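Local coordinates for protein carboxylesterase YbfK (Bacillus subtilis, PDB 4CCY) that hydrolyses carboxylic esters to an alcohol and a carboxylate, as a carboxylesterase of the alpha/beta hydrolase superfamily, at residues H248-F253 with A265-N270; V151-E156 with E242-Y247. All coordinates share one frame; numbering follows the deposited sequence.

Interaction 1: H248-F253 with A265-N270; sequences HQQMAF and AEIVKN. With NA (sodium ion), chain C.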
ATOM      1  N   HIS A 248       0.890  17.019  -7.188  1.00 17.79           N
ATOM      2  CA  HIS A 248      -0.190  17.986  -6.983  1.00 18.49           C
ATOM      3  C   HIS A 248      -1.473  17.251  -6.771  1.00 17.69           C
ATOM      4  O   HIS A 248      -2.168  16.892  -7.732  1.00 17.24           O
ATOM      5  CB  HIS A 248      -0.318  18.942  -8.167  1.00 19.51           C
ATOM      6  CG  HIS A 248       0.795  19.962  -8.251  1.00 20.62           C
ATOM      7  ND1 HIS A 248       1.144  20.738  -7.208  1.00 21.53           N
ATOM      8  CD2 HIS A 248       1.631  20.313  -9.297  1.00 21.19           C
ATOM      9  CE1 HIS A 248       2.166  21.536  -7.562  1.00 22.38           C
ATOM     10  NE2 HIS A 248       2.461  21.282  -8.841  1.00 22.20           N
ATOM     11  N   GLN A 249      -1.823  17.044  -5.507  1.00 17.57           N
ATOM     12  CA  GLN A 249      -3.016  16.249  -5.182  1.00 17.17           C
ATOM     13  C   GLN A 249      -4.319  16.902  -5.651  1.00 17.74           C
ATOM     14  O   GLN A 249      -5.301  16.205  -5.878  1.00 17.39           O
ATOM     15  CB  GLN A 249      -3.061  15.868  -3.693  1.00 17.00           C
ATOM     16  CG  GLN A 249      -3.378  17.005  -2.722  1.00 17.51           C
ATOM     17  CD  GLN A 249      -2.294  18.058  -2.664  1.00 18.05           C
ATOM     18  OE1 GLN A 249      -1.112  17.778  -2.884  1.00 18.15           O
ATOM     19  NE2 GLN A 249      -2.685  19.273  -2.370  1.00 18.73           N
ATOM     20  N   GLN A 250      -4.329  18.227  -5.821  1.00 18.85           N
ATOM     21  CA  GLN A 250      -5.514  18.900  -6.365  1.00 19.76           C
ATOM     22  C   GLN A 250      -5.831  18.402  -7.788  1.00 19.45           C
ATOM     23  O   GLN A 250      -6.958  17.986  -8.067  1.00 19.17           O
ATOM     24  CB  GLN A 250      -5.370  20.434  -6.327  1.00 21.25           C
ATOM     25  CG  GLN A 250      -6.640  21.193  -6.703  1.00 22.77           C
ATOM     26  CD  GLN A 250      -7.833  20.868  -5.816  1.00 23.09           C
ATOM     27  OE1 GLN A 250      -7.710  20.715  -4.597  1.00 23.22           O
ATOM     28  NE2 GLN A 250      -9.001  20.773  -6.425  1.00 23.90           N
ATOM     29  N   MET A 251      -4.830  18.431  -8.668  1.00 19.44           N
ATOM     30  CA  MET A 251      -4.955  17.919 -10.032  1.00 19.34           C
ATOM     31  C   MET A 251      -5.326  16.428 -10.086  1.00 18.20           C
ATOM     32  O   MET A 251      -6.111  16.023 -10.924  1.00 18.28           O
ATOM     33  CB  MET A 251      -3.658  18.168 -10.813  1.00 20.51           C
ATOM     34  CG  MET A 251      -3.345  19.644 -11.065  1.00 22.98           C
ATOM     35  SD  MET A 251      -1.769  19.908 -11.916  1.00 25.57           S
ATOM     36  CE  MET A 251      -2.035  19.055 -13.477  1.00 24.20           C
ATOM     37  N   ALA A 252      -4.743  15.615  -9.208  1.00 17.27           N
ATOM     38  CA  ALA A 252      -5.074  14.191  -9.145  1.00 16.22           C
ATOM     39  C   ALA A 252      -6.536  14.014  -8.733  1.00 16.22           C
ATOM     40  O   ALA A 252      -7.274  13.241  -9.353  1.00 16.11           O
ATOM     41  CB  ALA A 252      -4.154  13.482  -8.169  1.00 15.58           C
ATOM     42  N   PHE A 253      -6.946  14.751  -7.699  1.00 16.08           N
ATOM     43  CA  PHE A 253      -8.342  14.798  -7.247  1.00 16.39           C
ATOM     44  C   PHE A 253      -9.321  15.216  -8.359  1.00 17.23           C
ATOM     45  O   PHE A 253     -10.282  14.491  -8.656  1.00 16.67           O
ATOM     46  CB  PHE A 253      -8.474  15.708  -6.013  1.00 16.17           C
ATOM     47  CG  PHE A 253      -9.890  16.097  -5.699  1.00 16.81           C
ATOM     48  CD1 PHE A 253     -10.720  15.234  -4.989  1.00 16.23           C
ATOM     49  CD2 PHE A 253     -10.403  17.328  -6.131  1.00 17.63           C
ATOM     50  CE1 PHE A 253     -12.029  15.587  -4.707  1.00 16.92           C
ATOM     51  CE2 PHE A 253     -11.714  17.689  -5.848  1.00 18.46           C
ATOM     52  CZ  PHE A 253     -12.530  16.819  -5.136  1.00 17.89           C
ATOM     53  N   ALA A 265     -14.009  10.814  -3.835  1.00 15.03           N
ATOM     54  CA  ALA A 265     -12.649  11.333  -3.723  1.00 14.46           C
ATOM     55  C   ALA A 265     -12.642  12.554  -2.813  1.00 14.70           C
ATOM     56  O   ALA A 265     -13.580  13.360  -2.846  1.00 14.96           O
ATOM     57  CB  ALA A 265     -12.093  11.679  -5.097  1.00 14.48           C
ATOM     58  N   GLU A 266     -11.585  12.678  -2.004  1.00 14.16           N
ATOM     59  CA  GLU A 266     -11.456  13.763  -1.049  1.00 14.33           C
ATOM     60  C   GLU A 266     -10.006  14.099  -0.749  1.00 14.28           C
ATOM     61  O   GLU A 266      -9.103  13.277  -0.948  1.00 13.75           O
ATOM     62  CB  GLU A 266     -12.204  13.432   0.262  1.00 14.26           C
ATOM     63  CG  GLU A 266     -11.692  12.198   0.999  1.00 13.85           C
ATOM     64  CD  GLU A 266     -12.530  11.849   2.223  1.00 13.98           C
ATOM     65  OE1 GLU A 266     -13.559  11.190   2.079  1.00 14.32           O
ATOM     66  OE2 GLU A 266     -12.179  12.246   3.337  1.00 13.92           O
ATOM     67  N   ILE A 267      -9.799  15.307  -0.236  1.00 14.68           N
ATOM     68  CA  ILE A 267      -8.499  15.750   0.222  1.00 14.92           C
ATOM     69  C   ILE A 267      -8.621  16.129   1.706  1.00 15.60           C
ATOM     70  O   ILE A 267      -9.384  17.029   2.071  1.00 16.34           O
ATOM     71  CB  ILE A 267      -7.976  16.931  -0.626  1.00 15.53           C
ATOM     72  CG1 ILE A 267      -7.846  16.522  -2.116  1.00 15.33           C
ATOM     73  CG2 ILE A 267      -6.655  17.436  -0.072  1.00 15.84           C
ATOM     74  CD1 ILE A 267      -7.664  17.681  -3.080  1.00 15.76           C
ATOM     75  N   VAL A 268      -7.863  15.433   2.547  1.00 15.40           N
ATOM     76  CA  VAL A 268      -7.976  15.543   4.000  1.00 15.96           C
ATOM     77  C   VAL A 268      -7.010  16.605   4.558  1.00 16.87           C
ATOM     78  O   VAL A 268      -5.831  16.662   4.178  1.00 16.92           O
ATOM     79  CB  VAL A 268      -7.742  14.164   4.652  1.00 15.40           C
ATOM     80  CG1 VAL A 268      -7.844  14.231   6.173  1.00 15.82           C
ATOM     81  CG2 VAL A 268      -8.727  13.144   4.088  1.00 14.96           C
ATOM     82  N   LYS A 269      -7.541  17.468   5.423  1.00 18.00           N
ATOM     83  CA  LYS A 269      -6.779  18.529   6.071  1.00 19.07           C
ATOM     84  C   LYS A 269      -5.798  17.985   7.082  1.00 18.94           C
ATOM     85  O   LYS A 269      -6.056  16.971   7.732  1.00 18.40           O
ATOM     86  CB  LYS A 269      -7.707  19.491   6.803  1.00 20.51           C
ATOM     87  CG  LYS A 269      -8.236  20.622   5.955  1.00 21.63           C
ATOM     88  CD  LYS A 269      -9.158  21.516   6.778  1.00 22.92           C
ATOM     89  CE  LYS A 269      -8.461  22.792   7.214  1.00 24.23           C
ATOM     90  NZ  LYS A 269      -9.445  23.892   7.434  1.00 25.63           N
ATOM     91  N   ASN A 270      -4.679  18.696   7.209  1.00 19.78           N
ATOM     92  CA  ASN A 270      -3.678  18.455   8.250  1.00 20.12           C
ATOM     93  C   ASN A 270      -3.055  17.081   8.112  1.00 18.99           C
ATOM     94  O   ASN A 270      -2.801  16.384   9.105  1.00 19.14           O
ATOM     95  CB  ASN A 270      -4.269  18.672   9.656  1.00 20.84           C
ATOM     96  CG  ASN A 270      -4.800  20.088   9.860  1.00 22.15           C
ATOM     97  OD1 ASN A 270      -4.158  21.064   9.489  1.00 23.08           O
ATOM     98  ND2 ASN A 270      -5.973  20.199  10.470  1.00 22.58           N
TER
HETATM   99 NA    NA C1297       1.075  18.503  -2.964  1.00 13.61          NA
HETATM  100  O   HOH W   1       0.410  20.315  -4.604  1.00 23.55           O
HETATM  101  O   HOH W   2       0.591  20.147  -1.230  1.00 22.41           O
HETATM  102  O   HOH W   3       3.527  19.165  -3.747  1.00 18.01           O
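F253 and Q249 of the helix segment 249-253 face A265 and I267 of strand 265-268, and the two axes run nearly antiparallel, at 163°, with a closest approach of 9.1 Å. No hydrogen bond crosses between the segments, so the contact is made by packing. I267 and F253 carry most of it. The side chain of I267 reaches toward the helix, with CD1 at its tip. CD1 of I267 lies 3.6 Å from CB of F253 and also meets CG and CD2 of F253, approaching the ring obliquely. CD1 of I267 also touches OE1 of Q250 at 3.4 Å, where the two side chains cross at about a right angle. The chain of Q250 is bent at chi2 (58°), and its amide end comes nearer the strand than its start. NE2 of Q250 makes a weak hydrogen bond to E254 on the next turn of the helix.

F253 has CG anti to its backbone N (chi1 165°), which sends the ring to the strand, where its CD1-CE1 side meets A265. CD1 of F253 packs on CB of A265 at 3.8 Å. CE1 of F253 lies 3.3 Å from O of A265, which sits at the ring edge, near its plane. E266 points away from the helix, and its carboxylate is held by Y282 and R286.

Q249 makes a looser contact, with CG of Q249 4.2 Å from CG2 of I267. OE1 of Q249 binds the sodium ion at 2.3 Å. H248, at the N-cap position, holds a water of the same ion through ND1, at 2.7 Å. Strand 236-241, helix 249-259 and strand 264-268 form a right-handed beta-alpha-beta crossover of the alpha/beta hydrolase fold, and this contact packs the helix on the second strand.

Interaction 2: V151-E156 with E242-Y247; sequences VISPAE and EHEAMY. With NA (sodium ion), chain C.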
ATOM      1  N   VAL A 151      -8.308   3.656  -2.041  1.00 11.31           N
ATOM      2  CA  VAL A 151      -7.008   4.067  -2.534  1.00 11.25           C
ATOM      3  C   VAL A 151      -6.543   5.325  -1.793  1.00 11.42           C
ATOM      4  O   VAL A 151      -7.134   6.398  -1.938  1.00 11.73           O
ATOM      5  CB  VAL A 151      -7.078   4.308  -4.054  1.00 11.45           C
ATOM      6  CG1 VAL A 151      -5.755   4.830  -4.601  1.00 11.55           C
ATOM      7  CG2 VAL A 151      -7.501   3.026  -4.772  1.00 11.54           C
ATOM      8  N   ILE A 152      -5.489   5.186  -0.996  1.00 11.35           N
ATOM      9  CA  ILE A 152      -4.976   6.299  -0.169  1.00 11.73           C
ATOM     10  C   ILE A 152      -3.584   6.744  -0.636  1.00 11.77           C
ATOM     11  O   ILE A 152      -2.670   5.929  -0.721  1.00 11.48           O
ATOM     12  CB  ILE A 152      -4.932   5.943   1.351  1.00 11.93           C
ATOM     13  CG1 ILE A 152      -6.253   5.318   1.832  1.00 12.03           C
ATOM     14  CG2 ILE A 152      -4.582   7.171   2.197  1.00 12.08           C
ATOM     15  CD1 ILE A 152      -6.174   4.687   3.214  1.00 12.41           C
ATOM     16  N   SER A 153      -3.450   8.034  -0.946  1.00 12.30           N
ATOM     17  CA  SER A 153      -2.184   8.650  -1.361  1.00 12.68           C
ATOM     18  C   SER A 153      -1.441   7.812  -2.402  1.00 12.76           C
ATOM     19  O   SER A 153      -0.276   7.440  -2.190  1.00 12.63           O
ATOM     20  CB  SER A 153      -1.291   8.900  -0.142  1.00 12.98           C
ATOM     21  OG  SER A 153      -1.993   9.674   0.821  1.00 13.57           O
ATOM     22  N   PRO A 154      -2.110   7.517  -3.535  1.00 12.75           N
ATOM     23  CA  PRO A 154      -1.539   6.559  -4.490  1.00 12.74           C
ATOM     24  C   PRO A 154      -0.210   7.046  -5.087  1.00 13.16           C
ATOM     25  O   PRO A 154       0.036   8.266  -5.200  1.00 13.06           O
ATOM     26  CB  PRO A 154      -2.634   6.417  -5.561  1.00 12.63           C
ATOM     27  CG  PRO A 154      -3.454   7.666  -5.445  1.00 12.92           C
ATOM     28  CD  PRO A 154      -3.409   8.054  -3.992  1.00 12.95           C
ATOM     29  N   ALA A 155       0.661   6.087  -5.387  1.00 13.32           N
ATOM     30  CA  ALA A 155       1.930   6.359  -6.055  1.00 14.04           C
ATOM     31  C   ALA A 155       1.610   6.610  -7.535  1.00 14.44           C
ATOM     32  O   ALA A 155       1.364   5.659  -8.294  1.00 14.92           O
ATOM     33  CB  ALA A 155       2.879   5.174  -5.890  1.00 13.75           C
ATOM     34  N   GLU A 156       1.583   7.886  -7.923  1.00 14.70           N
ATOM     35  CA  GLU A 156       1.054   8.315  -9.227  1.00 14.92           C
ATOM     36  C   GLU A 156      -0.368   7.810  -9.436  1.00 14.47           C
ATOM     37  O   GLU A 156      -1.250   8.111  -8.627  1.00 14.45           O
ATOM     38  CB  GLU A 156       1.983   7.913 -10.379  1.00 15.28           C
ATOM     39  CG  GLU A 156       3.254   8.738 -10.415  1.00 15.96           C
ATOM     40  CD  GLU A 156       3.923   8.757 -11.771  1.00 16.68           C
ATOM     41  OE1 GLU A 156       3.769   7.778 -12.534  1.00 17.01           O
ATOM     42  OE2 GLU A 156       4.610   9.755 -12.068  1.00 17.33           O
ATOM     43  N   GLU A 242      -3.823  16.950   2.224  1.00 15.85           N
ATOM     44  CA  GLU A 242      -3.609  18.305   1.686  1.00 16.74           C
ATOM     45  C   GLU A 242      -2.139  18.700   1.526  1.00 17.09           C
ATOM     46  O   GLU A 242      -1.822  19.572   0.716  1.00 17.92           O
ATOM     47  CB  GLU A 242      -4.380  19.368   2.492  1.00 17.67           C
ATOM     48  CG  GLU A 242      -3.954  19.503   3.944  1.00 18.33           C
ATOM     49  CD  GLU A 242      -4.353  20.835   4.554  1.00 19.73           C
ATOM     50  OE1 GLU A 242      -4.574  21.822   3.813  1.00 19.99           O
ATOM     51  OE2 GLU A 242      -4.433  20.898   5.797  1.00 20.61           O
ATOM     52  N   HIS A 243      -1.255  18.049   2.293  1.00 16.87           N
ATOM     53  CA  HIS A 243       0.189  18.334   2.296  1.00 17.30           C
ATOM     54  C   HIS A 243       1.038  17.327   1.530  1.00 16.80           C
ATOM     55  O   HIS A 243       2.251  17.287   1.710  1.00 17.11           O
ATOM     56  CB  HIS A 243       0.693  18.470   3.737  1.00 17.92           C
ATOM     57  CG  HIS A 243       0.088  19.640   4.488  1.00 18.85           C
ATOM     58  ND1 HIS A 243      -0.027  20.876   3.942  1.00 19.45           N
ATOM     59  CD2 HIS A 243      -0.440  19.729   5.782  1.00 19.13           C
ATOM     60  CE1 HIS A 243      -0.600  21.707   4.835  1.00 20.30           C
ATOM     61  NE2 HIS A 243      -0.855  21.004   5.959  1.00 20.23           N
ATOM     62  N   GLU A 244       0.403  16.523   0.672  1.00 16.02           N
ATOM     63  CA  GLU A 244       1.061  15.500  -0.164  1.00 15.50           C
ATOM     64  C   GLU A 244       2.302  16.017  -0.896  1.00 16.26           C
ATOM     65  O   GLU A 244       2.191  16.889  -1.772  1.00 16.59           O
ATOM     66  CB  GLU A 244       0.057  14.947  -1.186  1.00 14.76           C
ATOM     67  CG  GLU A 244       0.651  14.043  -2.259  1.00 13.94           C
ATOM     68  CD  GLU A 244       1.263  12.790  -1.675  1.00 13.52           C
ATOM     69  OE1 GLU A 244       0.495  11.845  -1.418  1.00 12.75           O
ATOM     70  OE2 GLU A 244       2.505  12.755  -1.461  1.00 13.74           O
ATOM     71  N   ALA A 245       3.469  15.467  -0.547  1.00 16.45           N
ATOM     72  CA  ALA A 245       4.754  15.992  -1.030  1.00 17.36           C
ATOM     73  C   ALA A 245       5.154  15.481  -2.423  1.00 17.23           C
ATOM     74  O   ALA A 245       6.019  16.065  -3.072  1.00 17.80           O
ATOM     75  CB  ALA A 245       5.868  15.696  -0.023  1.00 17.81           C
ATOM     76  N   MET A 246       4.512  14.408  -2.868  1.00 16.49           N
ATOM     77  CA  MET A 246       4.941  13.667  -4.053  1.00 16.67           C
ATOM     78  C   MET A 246       4.355  14.149  -5.383  1.00 16.68           C
ATOM     79  O   MET A 246       4.892  13.830  -6.444  1.00 16.80           O
ATOM     80  CB  MET A 246       4.625  12.176  -3.894  1.00 16.24           C
ATOM     81  CG  MET A 246       5.230  11.514  -2.669  1.00 16.74           C
ATOM     82  SD  MET A 246       5.150   9.711  -2.851  1.00 17.22           S
ATOM     83  CE  MET A 246       6.672   9.413  -3.751  1.00 16.92           C
ATOM     84  N   TYR A 247       3.249  14.893  -5.323  1.00 16.70           N
ATOM     85  CA  TYR A 247       2.579  15.411  -6.515  1.00 16.86           C
ATOM     86  C   TYR A 247       1.550  16.478  -6.161  1.00 17.39           C
ATOM     87  O   TYR A 247       1.373  16.814  -4.974  1.00 16.94           O
ATOM     88  CB  TYR A 247       1.913  14.287  -7.321  1.00 16.09           C
ATOM     89  CG  TYR A 247       1.087  13.303  -6.522  1.00 15.59           C
ATOM     90  CD1 TYR A 247      -0.230  13.590  -6.166  1.00 15.31           C
ATOM     91  CD2 TYR A 247       1.613  12.079  -6.145  1.00 15.12           C
ATOM     92  CE1 TYR A 247      -0.999  12.684  -5.465  1.00 14.59           C
ATOM     93  CE2 TYR A 247       0.854  11.174  -5.423  1.00 14.73           C
ATOM     94  CZ  TYR A 247      -0.451  11.484  -5.087  1.00 14.49           C
ATOM     95  OH  TYR A 247      -1.219  10.582  -4.378  1.00 13.96           O
TER
HETATM   96 NA    NA C1297       1.075  18.503  -2.964  1.00 13.61          NA
HETATM   97  O   HOH W   4      -1.951  12.001  -0.286  1.00  8.49           O
HETATM   98  O   HOH W   2       0.591  20.147  -1.230  1.00 22.41           O
HETATM   99  O   HOH W   3       3.527  19.165  -3.747  1.00 18.01           O
HETATM  100  O   HOH W   1       0.410  20.315  -4.604  1.00 23.55           O
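Y247 and P154 make the direct hydrogen bond of this contact. Y247 OH donates to O of P154 at 2.8 Å, in the carbonyl plane and on a lone pair, with a C=O...donor angle of 135°. CG of Y247 lies between the backbone N and carbonyl carbon (chi1 47°), and from there the ring runs toward 151-156. A phenylalanine here would probably leave the buried P154 carbonyl without this donor.

Packing surrounds the bond. OH of Y247 lies 3.4 Å from CD of P154, and the two side chains cross at about a right angle. CG of E244 lies over one face of the Y247 ring, offset toward the rim. P154 also packs on L238 and F240 of strand 236-241.

These loops follow parallel neighbouring strands of the alpha/beta hydrolase sheet. E244 is the acid of the charge relay system by similarity, in keeping with its OE1 hydrogen bond to ND1 of H273.

Water links the carboxylate to the other loop. One water donates to OE1 of E244 at 2.7 Å and to OG of S153 at 2.6 Å. S153 OG also bonds O of H273. The other oxygen, E244 OE2, accepts the backbone N-H of M246 at 3.0 Å, on its anti side.

Metal bonds tie two backbone carbonyls of this loop together. The sodium ion takes O of E244 at 2.3 Å and O of Y247 at 2.6 Å, with OE1 of Q249 as a further ligand.

In the fold
Interaction 2 and interaction 1 follow one another along the chain, and their centres lie 8 Å apart. The loop 242-247 runs directly into the helix start at 248-253. One sodium ion joins them, since its protein ligands come from both and its three waters are common to both. E242 makes a second link to 265-270. N of E242 is 2.8 Å from O of V268, and OE2 of E242 is 2.6 Å from N of N270, both probable hydrogen bonds. The side chain of Q249 lies about 4 Å from that of E244, and that of S153 about 5 Å from that of S129, the charge-relay serine by similarity.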